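Putative exported protein (Burkholderia pseudomallei, PDB 4JGB) is of unknown function but has an NAD(P)-binding Rossmann-type fold, so it probably binds a dinucleotide and may act as an oxidoreductase. Local coordinates at residues R101-V105 with F195-I199; K117-D121 with A133-R137; K185-D190 with A209-Y213. Residues are numbered along the deposited sequence.

Contact 1. Residues R101-V105 with F195-I199; sequences RVVVV and FVDEI
Helices pack on a mainly parallel sheet by fitting against alternate strand side chains, as strand 101-105 and helix turn 195-199 illustrate. The strand, in regular beta conformation, runs nearly antiparallel to the helix, at 164°, with axes 9.7 Å apart; V103 and I199 have the nearest CA atoms (7.1 Å). R101 and V103 point toward the helix, V104 away. V103 (t) fills the hollow between F195 (t, chi2 -81°) and I199: CG1 sits over the ring face, 3.7 Å from the centroid in a CH-pi contact, and CG2 meets I199 CG1 at 3.9 Å. The ring edge nears the V104 backbone, and V105 CG2 lies 3.7 Å from F195 CE2. R101 (t, p, t) donates from NH2 to E198 O (2.9 Å) and forms a salt bridge, weak as a hydrogen bond, with E198 OE2 (2.9 Å; E198 t, p). Water 1 accepts from R101 NE (2.9 Å) and donates to I199 O (2.8 Å). D150 and T152 also hold R101, F204 and R203 E198. Such packing typifies the Rossmann-type three-layer alpha/beta sandwich.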
ATOM      1  N   ARG A 101      -3.767   3.435 -12.464  1.00 16.99           N
ATOM      2  CA  ARG A 101      -2.849   2.755 -11.563  1.00 15.41           C
ATOM      3  C   ARG A 101      -3.134   3.162 -10.124  1.00 14.64           C
ATOM      4  O   ARG A 101      -3.096   4.346  -9.794  1.00 14.39           O
ATOM      5  CB  ARG A 101      -1.389   3.037 -11.976  1.00 15.31           C
ATOM      6  CG  ARG A 101      -0.357   2.191 -11.238  1.00 14.63           C
ATOM      7  CD  ARG A 101      -0.419   0.766 -11.724  1.00 14.19           C
ATOM      8  NE  ARG A 101       0.696  -0.031 -11.247  1.00 13.34           N
ATOM      9  CZ  ARG A 101       0.578  -1.054 -10.424  1.00 12.78           C
ATOM     10  NH1 ARG A 101      -0.620  -1.399  -9.937  1.00 12.02           N
ATOM     11  NH2 ARG A 101       1.676  -1.717 -10.080  1.00 12.60           N
ATOM     12  N   VAL A 102      -3.459   2.159  -9.303  1.00 13.92           N
ATOM     13  CA  VAL A 102      -3.807   2.289  -7.878  1.00 13.26           C
ATOM     14  C   VAL A 102      -2.935   1.318  -7.055  1.00 12.92           C
ATOM     15  O   VAL A 102      -2.971   0.109  -7.284  1.00 12.79           O
ATOM     16  CB  VAL A 102      -5.304   1.915  -7.622  1.00 13.26           C
ATOM     17  CG1 VAL A 102      -5.663   1.966  -6.135  1.00 12.99           C
ATOM     18  CG2 VAL A 102      -6.261   2.802  -8.416  1.00 13.61           C
ATOM     19  N   VAL A 103      -2.150   1.823  -6.100  1.00 12.26           N
ATOM     20  CA  VAL A 103      -1.339   0.909  -5.276  1.00 12.21           C
ATOM     21  C   VAL A 103      -1.631   1.167  -3.800  1.00 12.68           C
ATOM     22  O   VAL A 103      -1.536   2.314  -3.335  1.00 13.02           O
ATOM     23  CB  VAL A 103       0.198   0.972  -5.547  1.00 11.96           C
ATOM     24  CG1 VAL A 103       0.951  -0.083  -4.719  1.00 11.64           C
ATOM     25  CG2 VAL A 103       0.517   0.760  -7.019  1.00 12.77           C
ATOM     26  N   VAL A 104      -2.011   0.117  -3.075  1.00 12.87           N
ATOM     27  CA  VAL A 104      -2.363   0.277  -1.645  1.00 13.21           C
ATOM     28  C   VAL A 104      -1.482  -0.580  -0.735  1.00 12.97           C
ATOM     29  O   VAL A 104      -1.064  -1.678  -1.093  1.00 13.12           O
ATOM     30  CB  VAL A 104      -3.894   0.063  -1.363  1.00 13.65           C
ATOM     31  CG1 VAL A 104      -4.761   0.792  -2.380  1.00 14.54           C
ATOM     32  CG2 VAL A 104      -4.299  -1.397  -1.422  1.00 14.63           C
ATOM     33  N   VAL A 105      -1.175  -0.052   0.440  1.00 13.29           N
ATOM     34  CA  VAL A 105      -0.508  -0.817   1.488  1.00 12.78           C
ATOM     35  C   VAL A 105      -1.515  -1.842   1.998  1.00 13.01           C
ATOM     36  O   VAL A 105      -2.616  -1.495   2.405  1.00 13.08           O
ATOM     37  CB  VAL A 105       0.031   0.120   2.619  1.00 12.81           C
ATOM     38  CG1 VAL A 105       0.465  -0.661   3.878  1.00 13.10           C
ATOM     39  CG2 VAL A 105       1.205   0.960   2.097  1.00 12.51           C
ATOM     40  N   PHE A 195       7.790  -0.804  -3.225  1.00  8.44           N
ATOM     41  CA  PHE A 195       6.458  -0.274  -3.461  1.00  8.32           C
ATOM     42  C   PHE A 195       6.558   0.628  -4.686  1.00  8.71           C
ATOM     43  O   PHE A 195       5.776   0.496  -5.651  1.00  8.53           O
ATOM     44  CB  PHE A 195       5.986   0.506  -2.206  1.00  8.07           C
ATOM     45  CG  PHE A 195       4.547   0.971  -2.244  1.00  7.94           C
ATOM     46  CD1 PHE A 195       4.180   2.135  -2.929  1.00  8.04           C
ATOM     47  CD2 PHE A 195       3.568   0.299  -1.512  1.00  7.62           C
ATOM     48  CE1 PHE A 195       2.868   2.592  -2.906  1.00  7.98           C
ATOM     49  CE2 PHE A 195       2.246   0.762  -1.500  1.00  7.66           C
ATOM     50  CZ  PHE A 195       1.908   1.921  -2.184  1.00  7.65           C
ATOM     51  N   VAL A 196       7.560   1.510  -4.670  1.00  9.29           N
ATOM     52  CA  VAL A 196       7.774   2.432  -5.790  1.00  9.57           C
ATOM     53  C   VAL A 196       8.276   1.681  -7.056  1.00 10.31           C
ATOM     54  O   VAL A 196       7.923   2.060  -8.178  1.00 10.58           O
ATOM     55  CB  VAL A 196       8.727   3.595  -5.383  1.00  9.99           C
ATOM     56  CG1 VAL A 196       9.075   4.445  -6.595  1.00 10.32           C
ATOM     57  CG2 VAL A 196       8.120   4.479  -4.271  1.00  9.67           C
ATOM     58  N   ASP A 197       9.069   0.614  -6.894  1.00 10.75           N
ATOM     59  CA  ASP A 197       9.475  -0.223  -8.070  1.00 11.90           C
ATOM     60  C   ASP A 197       8.192  -0.775  -8.710  1.00 11.88           C
ATOM     61  O   ASP A 197       8.068  -0.852  -9.936  1.00 12.76           O
ATOM     62  CB  ASP A 197      10.346  -1.449  -7.682  1.00 11.89           C
ATOM     63  CG  ASP A 197      11.798  -1.111  -7.354  1.00 12.69           C
ATOM     64  OD1 ASP A 197      12.308  -0.014  -7.648  1.00 12.86           O
ATOM     65  OD2 ASP A 197      12.454  -2.008  -6.798  1.00 12.81           O
ATOM     66  N   GLU A 198       7.235  -1.152  -7.876  1.00 11.75           N
ATOM     67  CA  GLU A 198       6.016  -1.790  -8.368  1.00 11.76           C
ATOM     68  C   GLU A 198       5.135  -0.791  -9.098  1.00 11.74           C
ATOM     69  O   GLU A 198       4.529  -1.120 -10.118  1.00 12.05           O
ATOM     70  CB  GLU A 198       5.238  -2.527  -7.255  1.00 11.58           C
ATOM     71  CG  GLU A 198       3.913  -3.188  -7.708  1.00 11.90           C
ATOM     72  CD  GLU A 198       4.028  -4.027  -8.996  1.00 13.14           C
ATOM     73  OE1 GLU A 198       5.152  -4.485  -9.322  1.00 13.07           O
ATOM     74  OE2 GLU A 198       2.986  -4.243  -9.680  1.00 13.62           O
ATOM     75  N   ILE A 199       5.081   0.430  -8.572  1.00 11.61           N
ATOM     76  CA  ILE A 199       4.464   1.564  -9.281  1.00 11.70           C
ATOM     77  C   ILE A 199       5.024   1.729 -10.695  1.00 12.77           C
ATOM     78  O   ILE A 199       4.261   1.942 -11.634  1.00 13.18           O
ATOM     79  CB  ILE A 199       4.603   2.891  -8.495  1.00 11.60           C
ATOM     80  CG1 ILE A 199       3.766   2.829  -7.200  1.00 10.62           C
ATOM     81  CG2 ILE A 199       4.192   4.091  -9.360  1.00 12.03           C
ATOM     82  CD1 ILE A 199       3.817   4.088  -6.362  1.00 10.52           C
TER
HETATM   83  O   HOH W   1       2.947  -0.081 -13.055  1.00 17.02           O

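Contact 2. Residues K117-D121 with A133-R137; sequences KQLVD and ALAHR
One arginine can satisfy several acceptors when they converge on its guanidinium edge, as R137 does. It projects from helical segment 133-137 toward segment 117-121, where strand residues K117 and Q118 lead into a 3-10 turn, L119 to D121, with D121 N bonded to Q118 O (3.0 Å). V120 and A133 are nearest (CA-CA 6.4 Å); the CA atoms of Q118 and R137 are 9.1 Å apart. With chi1 t, chi2 t and chi3 m, R137 donates through NE (2.9 Å) and NH2 (3.1 Å) to Q118 OE1, which is thus shared by two N-H donors; NH2 also makes a salt bridge to D121 OD2 (2.6 Å). Water 2 accepts from R137 NH1 (2.8 Å) and donates to D121 OD1 (2.7 Å), so both carboxylate oxygens are engaged. Beside this polar cluster, V120 (p) places CG2 3.7 Å from A133 CB and CG1 3.3 Å from R137 NH2; F125 also touches V120. Each guanidinium nitrogen has an acceptor, implying that a salt bridge and water-bridged hydrogen-bond network joins this turn to helix 130-143.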
ATOM      1  N   LYS A 117      -4.829 -20.514   2.499  1.00 24.05           N
ATOM      2  CA  LYS A 117      -4.501 -20.341   3.940  1.00 23.18           C
ATOM      3  C   LYS A 117      -3.644 -19.110   4.176  1.00 20.53           C
ATOM      4  O   LYS A 117      -2.550 -19.009   3.630  1.00 19.95           O
ATOM      5  CB  LYS A 117      -3.781 -21.561   4.506  1.00 24.24           C
ATOM      6  CG  LYS A 117      -4.688 -22.748   4.696  1.00 26.98           C
ATOM      7  CD  LYS A 117      -3.935 -23.996   5.125  1.00 28.41           C
ATOM      8  CE  LYS A 117      -4.687 -25.226   4.645  1.00 29.53           C
ATOM      9  NZ  LYS A 117      -6.115 -24.872   4.386  1.00 30.33           N
ATOM     10  N   GLN A 118      -4.164 -18.196   4.995  1.00 18.67           N
ATOM     11  CA  GLN A 118      -3.519 -16.942   5.317  1.00 16.67           C
ATOM     12  C   GLN A 118      -2.844 -16.929   6.711  1.00 15.91           C
ATOM     13  O   GLN A 118      -3.255 -17.647   7.623  1.00 15.77           O
ATOM     14  CB  GLN A 118      -4.525 -15.814   5.233  1.00 16.58           C
ATOM     15  CG  GLN A 118      -4.962 -15.493   3.791  1.00 16.90           C
ATOM     16  CD  GLN A 118      -5.919 -14.308   3.711  1.00 17.25           C
ATOM     17  OE1 GLN A 118      -6.395 -13.798   4.743  1.00 17.38           O
ATOM     18  NE2 GLN A 118      -6.193 -13.842   2.473  1.00 17.23           N
ATOM     19  N   LEU A 119      -1.820 -16.083   6.848  1.00 14.06           N
ATOM     20  CA  LEU A 119      -1.088 -15.944   8.090  1.00 13.85           C
ATOM     21  C   LEU A 119      -1.989 -15.692   9.328  1.00 14.11           C
ATOM     22  O   LEU A 119      -1.765 -16.268  10.399  1.00 13.97           O
ATOM     23  CB  LEU A 119      -0.034 -14.830   7.964  1.00 12.86           C
ATOM     24  CG  LEU A 119       0.920 -14.641   9.159  1.00 12.90           C
ATOM     25  CD1 LEU A 119       1.728 -15.880   9.494  1.00 12.96           C
ATOM     26  CD2 LEU A 119       1.823 -13.435   8.894  1.00 11.99           C
ATOM     27  N   VAL A 120      -2.997 -14.829   9.173  1.00 14.02           N
ATOM     28  CA  VAL A 120      -3.865 -14.465  10.314  1.00 14.81           C
ATOM     29  C   VAL A 120      -4.489 -15.718  10.934  1.00 15.94           C
ATOM     30  O   VAL A 120      -4.750 -15.758  12.143  1.00 16.40           O
ATOM     31  CB  VAL A 120      -4.982 -13.484   9.899  1.00 14.77           C
ATOM     32  CG1 VAL A 120      -5.875 -14.103   8.817  1.00 14.52           C
ATOM     33  CG2 VAL A 120      -5.820 -13.057  11.120  1.00 15.53           C
ATOM     34  N   ASP A 121      -4.681 -16.761  10.118  1.00 16.55           N
ATOM     35  CA  ASP A 121      -5.341 -17.965  10.633  1.00 18.46           C
ATOM     36  C   ASP A 121      -4.381 -19.015  11.184  1.00 18.72           C
ATOM     37  O   ASP A 121      -4.842 -20.092  11.560  1.00 19.29           O
ATOM     38  CB  ASP A 121      -6.282 -18.582   9.595  1.00 19.06           C
ATOM     39  CG  ASP A 121      -7.447 -17.683   9.293  1.00 19.90           C
ATOM     40  OD1 ASP A 121      -7.957 -17.059  10.264  1.00 21.02           O
ATOM     41  OD2 ASP A 121      -7.814 -17.546   8.102  1.00 19.53           O
ATOM     42  N   ALA A 133      -6.016  -7.477  10.425  1.00 17.07           N
ATOM     43  CA  ALA A 133      -5.681  -8.446   9.378  1.00 17.31           C
ATOM     44  C   ALA A 133      -6.935  -8.873   8.607  1.00 17.51           C
ATOM     45  O   ALA A 133      -6.897  -8.990   7.384  1.00 16.47           O
ATOM     46  CB  ALA A 133      -4.953  -9.664   9.964  1.00 17.16           C
ATOM     47  N   LEU A 134      -8.032  -9.080   9.354  1.00 18.61           N
ATOM     48  CA  LEU A 134      -9.339  -9.407   8.787  1.00 19.31           C
ATOM     49  C   LEU A 134      -9.861  -8.286   7.888  1.00 18.55           C
ATOM     50  O   LEU A 134     -10.391  -8.564   6.833  1.00 18.37           O
ATOM     51  CB  LEU A 134     -10.402  -9.677   9.890  1.00 20.41           C
ATOM     52  CG  LEU A 134     -10.148 -10.841  10.844  1.00 21.79           C
ATOM     53  CD1 LEU A 134     -11.242 -10.974  11.910  1.00 23.48           C
ATOM     54  CD2 LEU A 134      -9.970 -12.120  10.058  1.00 22.61           C
ATOM     55  N   ALA A 135      -9.783  -7.046   8.357  1.00 17.93           N
ATOM     56  CA  ALA A 135     -10.137  -5.875   7.532  1.00 18.31           C
ATOM     57  C   ALA A 135      -9.303  -5.835   6.231  1.00 17.87           C
ATOM     58  O   ALA A 135      -9.858  -5.588   5.147  1.00 18.12           O
ATOM     59  CB  ALA A 135      -9.943  -4.596   8.326  1.00 18.02           C
ATOM     60  N   HIS A 136      -7.989  -6.108   6.311  1.00 16.64           N
ATOM     61  CA  HIS A 136      -7.209  -6.178   5.062  1.00 16.77           C
ATOM     62  C   HIS A 136      -7.717  -7.283   4.143  1.00 17.24           C
ATOM     63  O   HIS A 136      -7.812  -7.072   2.926  1.00 16.89           O
ATOM     64  CB  HIS A 136      -5.702  -6.349   5.308  1.00 16.04           C
ATOM     65  CG  HIS A 136      -5.063  -5.120   5.837  1.00 16.23           C
ATOM     66  ND1 HIS A 136      -5.010  -3.947   5.111  1.00 16.88           N
ATOM     67  CD2 HIS A 136      -4.496  -4.855   7.030  1.00 16.61           C
ATOM     68  CE1 HIS A 136      -4.409  -3.017   5.831  1.00 16.86           C
ATOM     69  NE2 HIS A 136      -4.081  -3.547   6.998  1.00 17.34           N
ATOM     70  N   ARG A 137      -8.051  -8.437   4.730  1.00 17.24           N
ATOM     71  CA  ARG A 137      -8.592  -9.548   3.959  1.00 17.95           C
ATOM     72  C   ARG A 137      -9.803  -9.145   3.144  1.00 18.75           C
ATOM     73  O   ARG A 137      -9.886  -9.501   1.976  1.00 18.89           O
ATOM     74  CB  ARG A 137      -8.970 -10.731   4.842  1.00 18.71           C
ATOM     75  CG  ARG A 137      -9.863 -11.750   4.124  1.00 19.47           C
ATOM     76  CD  ARG A 137     -10.341 -12.843   5.076  1.00 19.97           C
ATOM     77  NE  ARG A 137      -9.231 -13.714   5.477  1.00 18.66           N
ATOM     78  CZ  ARG A 137      -9.290 -14.597   6.472  1.00 18.73           C
ATOM     79  NH1 ARG A 137     -10.405 -14.731   7.184  1.00 19.18           N
ATOM     80  NH2 ARG A 137      -8.221 -15.328   6.770  1.00 18.26           N
TER
HETATM   81  O   HOH W   2     -10.415 -16.198   9.561  1.00 29.11           O

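Contact 3. Residues K185-D190 with A209-Y213; sequences KISAED and ATAAY
The end of a chain can be fixed by folding its last side chain across a neighbouring segment, and Y213, the C-terminal residue, does this over residues 185-190. The weakly bonded strand 185-187 passes strand 209-212 at 84°, with axes 5.9 Å apart, so the two cross and do not pair as ladder partners; I186 and A212 are nearest (CA-CA 4.8 Å). Residues 188-190 open a helix.

Y213 N donates to K185 O (3.0 Å), which also receives a CA-H...O contact from A212 CA (3.3 Å). Water 3 accepts from K185 N (3.1 Å) and donates to Y213 O (2.8 Å), while Y213 OXT pairs with R170.

The phenol hydroxyl works in both directions. Y213 OH accepts from S187 N (3.2 Å) and donates to D190 OD2 (2.6 Å). S187 is the N-cap of helix 188-201: its OG (chi1 p) accepts from D190 N (2.9 Å) and is also bonded to E164 O. D190 OD1 accepts from the backbone N of T166 and G167. Strand 207-212 runs antiparallel to its neighbour 170-172 at one margin of the main Rossmann-type sheet, so the tyrosine ties the end of strand 207-212 to the start of the helix.

The apolar component centres on I186 (chi1 t, chi2 p). Its CD1 lies over the face of the Y213 ring, 4.1 Å from the centroid in a CH-pi contact, and also reaches A212 CA (3.7 Å) and A211 CB (4.3 Å). Y213 takes chi1 m and chi2 -65°, which sets its ring alongside 185-187; K185 CB stands 4.4 Å from Y213 CD2.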
ATOM      1  N   LYS A 185      10.487 -10.234   7.551  1.00 15.90           N
ATOM      2  CA  LYS A 185      10.959  -8.906   7.911  1.00 15.64           C
ATOM      3  C   LYS A 185      11.269  -8.052   6.668  1.00 14.28           C
ATOM      4  O   LYS A 185      11.777  -8.542   5.658  1.00 13.24           O
ATOM      5  CB  LYS A 185      12.248  -8.996   8.731  1.00 17.12           C
ATOM      6  CG  LYS A 185      12.169  -9.582  10.142  1.00 19.20           C
ATOM      7  CD  LYS A 185      13.565  -9.417  10.777  1.00 20.79           C
ATOM      8  CE  LYS A 185      13.747 -10.139  12.118  1.00 22.49           C
ATOM      9  NZ  LYS A 185      15.163 -10.138  12.595  1.00 23.09           N
ATOM     10  N   ILE A 186      11.008  -6.766   6.788  1.00 13.56           N
ATOM     11  CA  ILE A 186      11.427  -5.810   5.766  1.00 13.25           C
ATOM     12  C   ILE A 186      11.625  -4.466   6.468  1.00 13.27           C
ATOM     13  O   ILE A 186      10.810  -4.100   7.310  1.00 13.13           O
ATOM     14  CB  ILE A 186      10.407  -5.722   4.585  1.00 12.58           C
ATOM     15  CG1 ILE A 186      11.030  -5.050   3.345  1.00 12.93           C
ATOM     16  CG2 ILE A 186       9.157  -4.917   4.968  1.00 12.63           C
ATOM     17  CD1 ILE A 186      12.026  -5.895   2.588  1.00 12.63           C
ATOM     18  N   SER A 187      12.687  -3.734   6.117  1.00 13.27           N
ATOM     19  CA  SER A 187      12.848  -2.367   6.615  1.00 13.37           C
ATOM     20  C   SER A 187      11.860  -1.504   5.844  1.00 12.65           C
ATOM     21  O   SER A 187      11.447  -1.847   4.732  1.00 12.25           O
ATOM     22  CB  SER A 187      14.278  -1.834   6.419  1.00 14.11           C
ATOM     23  OG  SER A 187      14.463  -1.373   5.078  1.00 13.78           O
ATOM     24  N   ALA A 188      11.459  -0.393   6.455  1.00 12.83           N
ATOM     25  CA  ALA A 188      10.464   0.468   5.871  1.00 12.49           C
ATOM     26  C   ALA A 188      11.046   1.132   4.594  1.00 12.45           C
ATOM     27  O   ALA A 188      10.344   1.357   3.613  1.00 11.77           O
ATOM     28  CB  ALA A 188       9.989   1.497   6.917  1.00 12.58           C
ATOM     29  N   GLU A 189      12.346   1.387   4.614  1.00 13.20           N
ATOM     30  CA  GLU A 189      13.069   1.974   3.483  1.00 13.56           C
ATOM     31  C   GLU A 189      13.052   0.976   2.332  1.00 12.65           C
ATOM     32  O   GLU A 189      12.794   1.363   1.181  1.00 12.16           O
ATOM     33  CB  GLU A 189      14.551   2.309   3.856  1.00 15.19           C
ATOM     34  CG  GLU A 189      14.790   3.424   4.904  1.00 16.92           C
ATOM     35  CD  GLU A 189      14.319   3.045   6.306  1.00 17.67           C
ATOM     36  OE1 GLU A 189      14.139   1.825   6.551  1.00 16.79           O
ATOM     37  OE2 GLU A 189      14.102   3.980   7.145  1.00 18.81           O
ATOM     38  N   ASP A 190      13.389  -0.290   2.622  1.00 12.23           N
ATOM     39  CA  ASP A 190      13.335  -1.320   1.582  1.00 11.79           C
ATOM     40  C   ASP A 190      11.912  -1.575   1.067  1.00 11.25           C
ATOM     41  O   ASP A 190      11.717  -1.735  -0.137  1.00 11.38           O
ATOM     42  CB  ASP A 190      14.039  -2.614   1.996  1.00 11.55           C
ATOM     43  CG  ASP A 190      15.556  -2.504   1.858  1.00 12.38           C
ATOM     44  OD1 ASP A 190      16.019  -1.737   0.981  1.00 12.49           O
ATOM     45  OD2 ASP A 190      16.283  -3.162   2.631  1.00 12.54           O
ATOM     46  N   ALA A 209       0.840  -8.485  -3.514  1.00 11.82           N
ATOM     47  CA  ALA A 209       2.279  -8.382  -3.681  1.00 11.15           C
ATOM     48  C   ALA A 209       2.846  -8.197  -2.300  1.00 10.65           C
ATOM     49  O   ALA A 209       2.189  -7.594  -1.451  1.00 11.04           O
ATOM     50  CB  ALA A 209       2.605  -7.136  -4.511  1.00 10.49           C
ATOM     51  N   THR A 210       4.081  -8.618  -2.097  1.00 10.09           N
ATOM     52  CA  THR A 210       4.757  -8.447  -0.806  1.00  9.89           C
ATOM     53  C   THR A 210       6.275  -8.491  -1.011  1.00 10.10           C
ATOM     54  O   THR A 210       6.747  -8.988  -2.049  1.00 10.58           O
ATOM     55  CB  THR A 210       4.369  -9.573   0.167  1.00 10.05           C
ATOM     56  OG1 THR A 210       4.644  -9.169   1.503  1.00 10.19           O
ATOM     57  CG2 THR A 210       5.129 -10.899  -0.165  1.00 10.45           C
ATOM     58  N   ALA A 211       7.016  -7.987  -0.028  1.00  9.67           N
ATOM     59  CA  ALA A 211       8.486  -7.967  -0.048  1.00 10.15           C
ATOM     60  C   ALA A 211       9.003  -8.381   1.332  1.00 10.22           C
ATOM     61  O   ALA A 211       8.347  -8.143   2.360  1.00 10.29           O
ATOM     62  CB  ALA A 211       9.007  -6.586  -0.418  1.00  9.90           C
ATOM     63  N   ALA A 212      10.151  -9.037   1.375  1.00 10.14           N
ATOM     64  CA  ALA A 212      10.754  -9.417   2.661  1.00 10.10           C
ATOM     65  C   ALA A 212      12.131  -9.901   2.359  1.00 10.63           C
ATOM     66  O   ALA A 212      12.363 -10.260   1.220  1.00 10.45           O
ATOM     67  CB  ALA A 212       9.944 -10.532   3.335  1.00  9.97           C
ATOM     68  N   TYR A 213      13.045  -9.911   3.345  1.00 11.25           N
ATOM     69  CA  TYR A 213      14.391 -10.452   3.079  1.00 12.02           C
ATOM     70  C   TYR A 213      14.311 -11.960   2.839  1.00 12.40           C
ATOM     71  O   TYR A 213      13.523 -12.650   3.508  1.00 12.42           O
ATOM     72  CB  TYR A 213      15.401 -10.095   4.183  1.00 12.44           C
ATOM     73  CG  TYR A 213      15.451  -8.610   4.341  1.00 12.40           C
ATOM     74  CD1 TYR A 213      15.918  -7.799   3.294  1.00 12.43           C
ATOM     75  CD2 TYR A 213      14.978  -8.000   5.493  1.00 12.24           C
ATOM     76  CE1 TYR A 213      15.917  -6.428   3.397  1.00 12.27           C
ATOM     77  CE2 TYR A 213      14.984  -6.628   5.620  1.00 12.30           C
ATOM     78  CZ  TYR A 213      15.439  -5.851   4.583  1.00 12.26           C
ATOM     79  OH  TYR A 213      15.420  -4.511   4.733  1.00 12.22           O
ATOM     80  OXT TYR A 213      15.022 -12.500   1.986  1.00 12.87           O
TER
HETATM   81  O   HOH W   3      12.420 -12.045   5.999  1.00  8.52           O

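Overall arrangement
The three sites show how chemistry follows depth. Contact 1 is wholly buried, its centre about 6 Å from the centre of the chain, and combines apolar packing with an enclosed arginine-glutamate pair. Contact 3, also mostly buried, has its centre about 12 Å from that point and relies more on main-chain and hydroxyl hydrogen bonds. Contact 2, its centre about 16 Å from the chain centre and only partly buried, is dominated by charge and water. Contacts 1 and 3 share helix 188-201, the former on its later turns and the latter at its start, and both reach the main sheet; their segments alternate along the chain. Contact 2 joins a peripheral turn to helix 130-143, yet H136 CE1 touches V105 O of contact 1 (4.2 Å).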